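Local coordinates for protein pyroglutamyl-peptidase I (Fervidobacterium islandicum, PDB 6LTQ) that probably removes pyroglutamate (5-oxoproline) residues from the N-termini of peptides, as a heat-stable cysteine peptidase of a keratin-degrading thermophile, at residues V129-L138 against L212-I221. Sequence-based numbering, arbitrary orientation. Where two conformers were deposited one is given.
Sequences VKIKAVAELL and LILENLKEFI
Phe220, next to last in the chain, wedges its ring against Val134 of helix 131-140, where the C-terminal tail packs on one side of the alpha/beta fold of pyroglutamyl peptidases. Both helices of the contact, 131-140 and 203-215, cover the same face of the central sheet: Ile131 and Ile213 both touch strand 175-181, and Leu138 reaches strand 90-97. Phe220 CB meets Val129 CG1 at 3.8 Å; CG then turns anti to the carbonyl carbon (chi1 -48°), which carries the ring in between the two segments. Val134 CG2 stands almost over the ring centre in a CH-pi contact, 3.6 Å from the centroid, with CG, CD1, CD2 and CE2 all beneath it, while Asn216 O lies over the opposite face, offset toward the rim. Along the ring's border, CD1 meets the methyl of Ala133, small enough to let the ring come up to the helix backbone, where CE1 approaches Ala133 O and Val134 N; CZ meets Leu137 CD1 at the edge, 3.9 Å away. An alanine in place of Phe220 would probably open a gap between the helix and the tail, leaving Val134 CG2 and Leu137 CD1 without their aromatic partner. Beta-branched Val134 serves two neighbours: CG1, anti to the backbone N (chi1 -177°), crosses Ile213 CG1 at about a right angle, at 3.8 Å. Farther along, the branched end of Leu137 lies against the amide of Asn216, Leu137 CD1 being 3.7 Å from Asn216 CG. That amide is held in turn by a nearly straight hydrogen bond from Asn216 ND2 to Leu212 O, 2.8 Å long. At the N-cap of helix 131-140, Lys130 N donates to Phe220 O at 2.9 Å, in the carbonyl plane and with an N-H...O angle of 172°.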
# COMPACT_ATOMS: atom_id res chain seq x y z
N VAL D 129 -12.22 -26.86 -2.49
CA VAL D 129 -10.83 -27.27 -2.37
C VAL D 129 -10.29 -26.80 -1.02
O VAL D 129 -10.69 -25.75 -0.50
CB VAL D 129 -10.01 -26.68 -3.54
CG1 VAL D 129 -8.52 -27.01 -3.43
CG2 VAL D 129 -10.56 -27.15 -4.89
N LYS D 130 -9.38 -27.59 -0.45
CA LYS D 130 -8.78 -27.27 0.85
C LYS D 130 -7.78 -26.13 0.64
O LYS D 130 -6.56 -26.33 0.56
CB LYS D 130 -8.12 -28.49 1.46
CG LYS D 130 -9.09 -29.64 1.69
CD LYS D 130 -8.34 -30.87 2.15
CE LYS D 130 -8.03 -30.80 3.64
NZ LYS D 130 -9.04 -31.52 4.47
N ILE D 131 -8.31 -24.91 0.55
CA ILE D 131 -7.50 -23.81 0.06
C ILE D 131 -6.41 -23.41 1.06
O ILE D 131 -5.31 -23.00 0.65
CB ILE D 131 -8.42 -22.64 -0.34
CG1 ILE D 131 -7.63 -21.53 -1.05
CG2 ILE D 131 -9.22 -22.10 0.86
CD1 ILE D 131 -8.56 -20.51 -1.72
N LYS D 132 -6.67 -23.55 2.36
CA LYS D 132 -5.62 -23.21 3.33
C LYS D 132 -4.45 -24.17 3.22
O LYS D 132 -3.29 -23.78 3.40
CB LYS D 132 -6.17 -23.23 4.76
CG LYS D 132 -7.27 -22.22 5.02
CD LYS D 132 -6.77 -20.80 4.95
CE LYS D 132 -6.41 -20.30 6.33
NZ LYS D 132 -7.47 -20.66 7.31
N ALA D 133 -4.74 -25.44 2.92
CA ALA D 133 -3.66 -26.41 2.73
C ALA D 133 -2.83 -26.09 1.48
O ALA D 133 -1.62 -26.34 1.48
CB ALA D 133 -4.24 -27.83 2.65
N VAL D 134 -3.45 -25.57 0.42
CA VAL D 134 -2.67 -25.14 -0.74
C VAL D 134 -1.71 -24.02 -0.33
O VAL D 134 -0.51 -24.07 -0.61
CB VAL D 134 -3.59 -24.68 -1.89
CG1 VAL D 134 -2.75 -24.30 -3.13
CG2 VAL D 134 -4.60 -25.76 -2.24
N ALA D 135 -2.25 -23.01 0.37
CA ALA D 135 -1.42 -21.89 0.80
C ALA D 135 -0.30 -22.36 1.70
O ALA D 135 0.85 -21.91 1.58
CB ALA D 135 -2.27 -20.84 1.53
N GLU D 136 -0.60 -23.29 2.61
CA GLU D 136 0.42 -23.76 3.53
C GLU D 136 1.51 -24.54 2.79
O GLU D 136 2.69 -24.41 3.11
CB GLU D 136 -0.21 -24.61 4.62
CG GLU D 136 -0.43 -23.83 5.90
CD GLU D 136 0.88 -23.59 6.65
OE1 GLU D 136 1.07 -24.20 7.73
OE2 GLU D 136 1.71 -22.81 6.16
N LEU D 137 1.12 -25.34 1.79
CA LEU D 137 2.10 -26.08 0.99
C LEU D 137 3.04 -25.13 0.25
O LEU D 137 4.26 -25.32 0.26
CB LEU D 137 1.40 -26.99 -0.02
CG LEU D 137 2.38 -27.92 -0.75
CD1 LEU D 137 1.86 -29.35 -0.73
CD2 LEU D 137 2.62 -27.48 -2.16
N LEU D 138 2.47 -24.12 -0.42
CA LEU D 138 3.30 -23.18 -1.17
C LEU D 138 4.28 -22.44 -0.26
O LEU D 138 5.48 -22.35 -0.58
CB LEU D 138 2.40 -22.19 -1.91
CG LEU D 138 1.61 -22.83 -3.05
CD1 LEU D 138 0.63 -21.84 -3.65
CD2 LEU D 138 2.57 -23.37 -4.12
N LEU D 212 3.53 -27.10 -8.41
CA LEU D 212 3.38 -27.71 -7.10
C LEU D 212 1.93 -27.98 -6.75
O LEU D 212 1.63 -28.95 -6.04
CB LEU D 212 4.03 -26.84 -6.02
CG LEU D 212 5.56 -26.88 -5.94
CD1 LEU D 212 6.11 -25.66 -5.18
CD2 LEU D 212 6.00 -28.19 -5.27
N ILE D 213 1.01 -27.10 -7.16
CA ILE D 213 -0.40 -27.36 -6.91
C ILE D 213 -0.84 -28.62 -7.65
O ILE D 213 -1.49 -29.50 -7.09
CB ILE D 213 -1.26 -26.15 -7.31
CG1 ILE D 213 -0.95 -24.91 -6.44
CG2 ILE D 213 -2.75 -26.51 -7.20
CD1 ILE D 213 -1.60 -23.65 -6.97
N LEU D 214 -0.46 -28.72 -8.93
CA LEU D 214 -0.82 -29.88 -9.74
C LEU D 214 -0.21 -31.15 -9.18
O LEU D 214 -0.87 -32.20 -9.13
CB LEU D 214 -0.38 -29.66 -11.18
CG LEU D 214 -1.14 -28.59 -11.96
CD1 LEU D 214 -0.40 -28.24 -13.25
CD2 LEU D 214 -2.60 -28.99 -12.22
N GLU D 215 1.05 -31.09 -8.73
CA GLU D 215 1.71 -32.28 -8.22
C GLU D 215 1.11 -32.78 -6.91
O GLU D 215 1.26 -33.96 -6.59
CB GLU D 215 3.20 -32.03 -7.98
CG GLU D 215 4.07 -32.04 -9.22
CD GLU D 215 5.52 -31.68 -8.91
OE1 GLU D 215 5.82 -31.41 -7.73
OE2 GLU D 215 6.33 -31.59 -9.85
N ASN D 216 0.44 -31.91 -6.14
CA ASN D 216 -0.02 -32.30 -4.81
C ASN D 216 -1.54 -32.29 -4.68
O ASN D 216 -2.06 -32.25 -3.56
CB ASN D 216 0.63 -31.39 -3.76
CG ASN D 216 2.12 -31.62 -3.65
OD1 ASN D 216 2.55 -32.52 -2.94
ND2 ASN D 216 2.91 -30.82 -4.37
N LEU D 217 -2.25 -32.37 -5.81
CA LEU D 217 -3.68 -32.13 -5.85
C LEU D 217 -4.44 -33.06 -4.91
O LEU D 217 -5.47 -32.68 -4.35
CB LEU D 217 -4.18 -32.30 -7.28
CG LEU D 217 -5.32 -31.41 -7.78
CD1 LEU D 217 -5.27 -30.03 -7.14
CD2 LEU D 217 -5.21 -31.29 -9.28
N LYS D 218 -3.96 -34.30 -4.75
CA LYS D 218 -4.65 -35.27 -3.90
C LYS D 218 -4.88 -34.75 -2.50
O LYS D 218 -5.95 -34.98 -1.93
CB LYS D 218 -3.88 -36.59 -3.79
CG LYS D 218 -3.66 -37.42 -5.06
CD LYS D 218 -2.78 -36.66 -6.00
CE LYS D 218 -1.46 -36.33 -5.32
NZ LYS D 218 -0.35 -36.11 -6.27
N GLU D 219 -3.91 -34.02 -1.95
CA GLU D 219 -3.99 -33.51 -0.59
C GLU D 219 -4.94 -32.33 -0.45
O GLU D 219 -5.11 -31.82 0.66
CB GLU D 219 -2.61 -33.10 -0.10
CG GLU D 219 -1.54 -34.15 -0.31
CD GLU D 219 -1.22 -34.95 0.94
OE1 GLU D 219 -2.09 -35.71 1.41
OE2 GLU D 219 -0.09 -34.81 1.46
N PHE D 220 -5.53 -31.84 -1.55
CA PHE D 220 -6.42 -30.69 -1.49
C PHE D 220 -7.87 -31.00 -1.83
O PHE D 220 -8.74 -30.15 -1.61
CB PHE D 220 -5.92 -29.59 -2.44
CG PHE D 220 -4.46 -29.30 -2.31
CD1 PHE D 220 -3.89 -29.12 -1.05
CD2 PHE D 220 -3.65 -29.21 -3.43
CE1 PHE D 220 -2.54 -28.84 -0.92
CE2 PHE D 220 -2.29 -28.94 -3.29
CZ PHE D 220 -1.75 -28.76 -2.04
N ILE D 221 -8.17 -32.20 -2.32
CA ILE D 221 -9.55 -32.51 -2.67
C ILE D 221 -10.03 -33.76 -1.94
O ILE D 221 -9.66 -34.00 -0.80
CB ILE D 221 -9.75 -32.65 -4.17
CG1 ILE D 221 -8.85 -33.77 -4.71
CG2 ILE D 221 -9.49 -31.32 -4.88
CD1 ILE D 221 -9.14 -34.11 -6.13